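Local coordinates for protein terminal oxygenase component of carbazole (Janthinobacterium sp., PDB 7BUG) that catalyses the angular dioxygenation of carbazole at its C-9a and C-1 positions, using a Rieske [2Fe-2S] cluster and a mononuclear iron, at residues Q282-V287 with Y296-G301. Sequence-based numbering, arbitrary orientation.
Sequences QFEWYV and YFQTLG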
loop_
_atom_site.group_PDB
_atom_site.type_symbol
_atom_site.label_atom_id
_atom_site.label_comp_id
_atom_site.label_asym_id
_atom_site.label_seq_id
_atom_site.Cartn_x
_atom_site.Cartn_y
_atom_site.Cartn_z
ATOM N N GLN A 282 -3.678 38.325 0.148
ATOM C CA GLN A 282 -3.158 36.950 0.095
ATOM C C GLN A 282 -3.591 36.298 -1.219
ATOM O O GLN A 282 -4.769 36.353 -1.547
ATOM C CB GLN A 282 -3.592 36.195 1.345
ATOM C CG GLN A 282 -3.080 34.774 1.400
ATOM C CD GLN A 282 -2.984 34.174 2.789
ATOM O OE1 GLN A 282 -2.960 34.904 3.782
ATOM N NE2 GLN A 282 -2.929 32.842 2.877
ATOM N N PHE A 283 -2.646 35.689 -1.915
ATOM C CA PHE A 283 -2.972 34.873 -3.107
ATOM C C PHE A 283 -2.402 33.483 -2.856
ATOM O O PHE A 283 -1.203 33.346 -2.577
ATOM C CB PHE A 283 -2.363 35.467 -4.375
ATOM C CG PHE A 283 -2.488 36.954 -4.625
ATOM C CD1 PHE A 283 -1.519 37.842 -4.158
ATOM C CD2 PHE A 283 -3.540 37.471 -5.375
ATOM C CE1 PHE A 283 -1.599 39.201 -4.453
ATOM C CE2 PHE A 283 -3.597 38.826 -5.680
ATOM C CZ PHE A 283 -2.610 39.676 -5.246
ATOM N N GLU A 284 -3.235 32.448 -2.921
ATOM C CA GLU A 284 -2.714 31.110 -2.642
ATOM C C GLU A 284 -3.268 30.133 -3.690
ATOM O O GLU A 284 -4.467 30.105 -3.994
ATOM C CB GLU A 284 -2.968 30.689 -1.186
ATOM C CG GLU A 284 -4.402 30.632 -0.812
ATOM C CD GLU A 284 -4.594 30.128 0.632
ATOM O OE1 GLU A 284 -3.716 30.481 1.464
ATOM O OE2 GLU A 284 -5.510 29.354 0.876
ATOM N N TRP A 285 -2.358 29.309 -4.182
ATOM C CA TRP A 285 -2.672 28.257 -5.161
ATOM C C TRP A 285 -2.715 26.905 -4.446
ATOM O O TRP A 285 -1.903 26.685 -3.505
ATOM C CB TRP A 285 -1.624 28.202 -6.256
ATOM C CG TRP A 285 -1.691 29.262 -7.316
ATOM C CD1 TRP A 285 -2.109 29.023 -8.584
ATOM C CD2 TRP A 285 -1.284 30.648 -7.282
ATOM N NE1 TRP A 285 -1.968 30.139 -9.365
ATOM C CE2 TRP A 285 -1.481 31.157 -8.587
ATOM C CE3 TRP A 285 -0.764 31.497 -6.297
ATOM C CZ2 TRP A 285 -1.187 32.478 -8.919
ATOM C CZ3 TRP A 285 -0.450 32.803 -6.650
ATOM C CH2 TRP A 285 -0.675 33.269 -7.940
ATOM N N TYR A 286 -3.484 26.008 -5.022
ATOM C CA TYR A 286 -3.579 24.594 -4.653
ATOM C C TYR A 286 -3.271 23.791 -5.905
ATOM O O TYR A 286 -4.176 23.496 -6.721
ATOM C CB TYR A 286 -4.947 24.320 -4.072
ATOM C CG TYR A 286 -5.489 25.429 -3.214
ATOM C CD1 TYR A 286 -5.101 25.596 -1.881
ATOM C CD2 TYR A 286 -6.337 26.373 -3.762
ATOM C CE1 TYR A 286 -5.628 26.627 -1.119
ATOM C CE2 TYR A 286 -6.848 27.415 -3.011
ATOM C CZ TYR A 286 -6.496 27.546 -1.682
ATOM O OH TYR A 286 -7.089 28.631 -1.040
ATOM N N VAL A 287 -2.014 23.479 -6.058
ATOM C CA VAL A 287 -1.507 22.949 -7.349
ATOM C C VAL A 287 -1.516 21.427 -7.310
ATOM O O VAL A 287 -0.820 20.805 -6.488
ATOM C CB VAL A 287 -0.103 23.488 -7.618
ATOM C CG1 VAL A 287 0.414 22.952 -8.932
ATOM C CG2 VAL A 287 -0.109 25.001 -7.576
ATOM N N TYR A 296 0.775 23.661 -1.777
ATOM C CA TYR A 296 0.062 24.791 -1.155
ATOM C C TYR A 296 0.996 25.977 -1.298
ATOM O O TYR A 296 2.004 26.141 -0.529
ATOM C CB TYR A 296 -0.323 24.437 0.279
ATOM C CG TYR A 296 -0.992 25.563 1.011
ATOM C CD1 TYR A 296 -1.908 26.412 0.416
ATOM C CD2 TYR A 296 -0.804 25.716 2.386
ATOM C CE1 TYR A 296 -2.545 27.420 1.112
ATOM C CE2 TYR A 296 -1.482 26.681 3.103
ATOM C CZ TYR A 296 -2.333 27.572 2.479
ATOM O OH TYR A 296 -2.980 28.609 3.142
ATOM N N PHE A 297 0.771 26.731 -2.366
ATOM C CA PHE A 297 1.701 27.764 -2.825
ATOM C C PHE A 297 1.134 29.103 -2.368
ATOM O O PHE A 297 0.162 29.617 -2.945
ATOM C CB PHE A 297 1.916 27.653 -4.340
ATOM C CG PHE A 297 3.018 28.537 -4.876
ATOM C CD1 PHE A 297 2.824 29.860 -5.200
ATOM C CD2 PHE A 297 4.242 27.991 -5.145
ATOM C CE1 PHE A 297 3.863 30.620 -5.717
ATOM C CE2 PHE A 297 5.304 28.734 -5.657
ATOM C CZ PHE A 297 5.091 30.058 -5.953
ATOM N N GLN A 298 1.654 29.595 -1.236
ATOM C CA GLN A 298 1.031 30.714 -0.510
ATOM C C GLN A 298 1.845 31.985 -0.827
ATOM O O GLN A 298 3.117 31.891 -0.789
ATOM C CB GLN A 298 1.164 30.507 1.000
ATOM C CG GLN A 298 0.265 29.472 1.623
ATOM C CD GLN A 298 0.696 29.289 3.075
ATOM O OE1 GLN A 298 1.851 28.977 3.352
ATOM N NE2 GLN A 298 -0.213 29.585 3.985
ATOM N N THR A 299 1.185 33.092 -1.152
ATOM C CA THR A 299 1.857 34.389 -1.376
ATOM C C THR A 299 1.090 35.501 -0.669
ATOM O O THR A 299 -0.113 35.398 -0.505
ATOM C CB THR A 299 2.014 34.764 -2.861
ATOM O OG1 THR A 299 0.744 35.116 -3.395
ATOM C CG2 THR A 299 2.638 33.652 -3.690
ATOM N N LEU A 300 1.841 36.493 -0.178
ATOM C CA LEU A 300 1.266 37.758 0.301
ATOM C C LEU A 300 1.829 38.857 -0.591
ATOM O O LEU A 300 3.050 38.853 -0.882
ATOM C CB LEU A 300 1.659 38.026 1.759
ATOM C CG LEU A 300 1.172 36.980 2.765
ATOM C CD1 LEU A 300 1.657 37.364 4.172
ATOM C CD2 LEU A 300 -0.331 36.879 2.745
ATOM N N GLY A 301 0.944 39.723 -1.005
ATOM C CA GLY A 301 1.310 40.862 -1.848
ATOM C C GLY A 301 1.112 42.173 -1.131
ATOM O O GLY A 301 0.077 42.325 -0.469
#
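Phe283 and Trp285 pair with Thr299 and Phe297 in an antiparallel beta hairpin, strands 281-288 and 293-303, within the seven-stranded antiparallel sheet of the Bet v 1-like catalytic domain. Glu284, Tyr286, Tyr296 and Gln298 share one sheet face, and the side chain of Glu284 is about 6 Å from the bound iron(II) ion. Here packing is tight and polar. The phenol of Tyr296, long enough to span the strands, gives its OH to Glu284 OE1 at 2.6 Å, on the syn side but out of the carboxylate plane. Gln282 NE2 donates a hydrogen bond to the same OE1 at 2.9 Å from the opposite face of that plane; its amide NH2 can also serve Asn330 OD1. Glu284 is extended, with CG between backbone N and carbonyl carbon (chi1 61°), which brings the carboxylate to the edge of the Tyr296 ring, the two planes 88° apart. Tyr286 OH takes the anti lone pair of OE2, so glutamate's two oxygens serve three donors that fix the rotation of the buried carboxylate. An alanine in place of Glu284 would probably leave both tyrosine hydroxyls without this acceptor and the Tyr296 ring freer to turn. Gln298 combines an apolar CG, 3.3 Å above the plane of that ring and offset toward its rim, with an amide bonded to Leu326 O.

The other face, also buried, has no solvent side. Its looser part is Trp285 beside Phe297, meeting CB to CB and Trp285 CE3 to Phe297 CD1, both 4.1 Å; flat apolar rings suit a face covered by Phe153 and Phe34. Thr299, small and beta-branched, fits beside these aromatics, and its buried hydroxyl has an acceptor: OG1 donates to Phe283 O at 2.8 Å, and that carbonyl also accepts the Thr299 N-H.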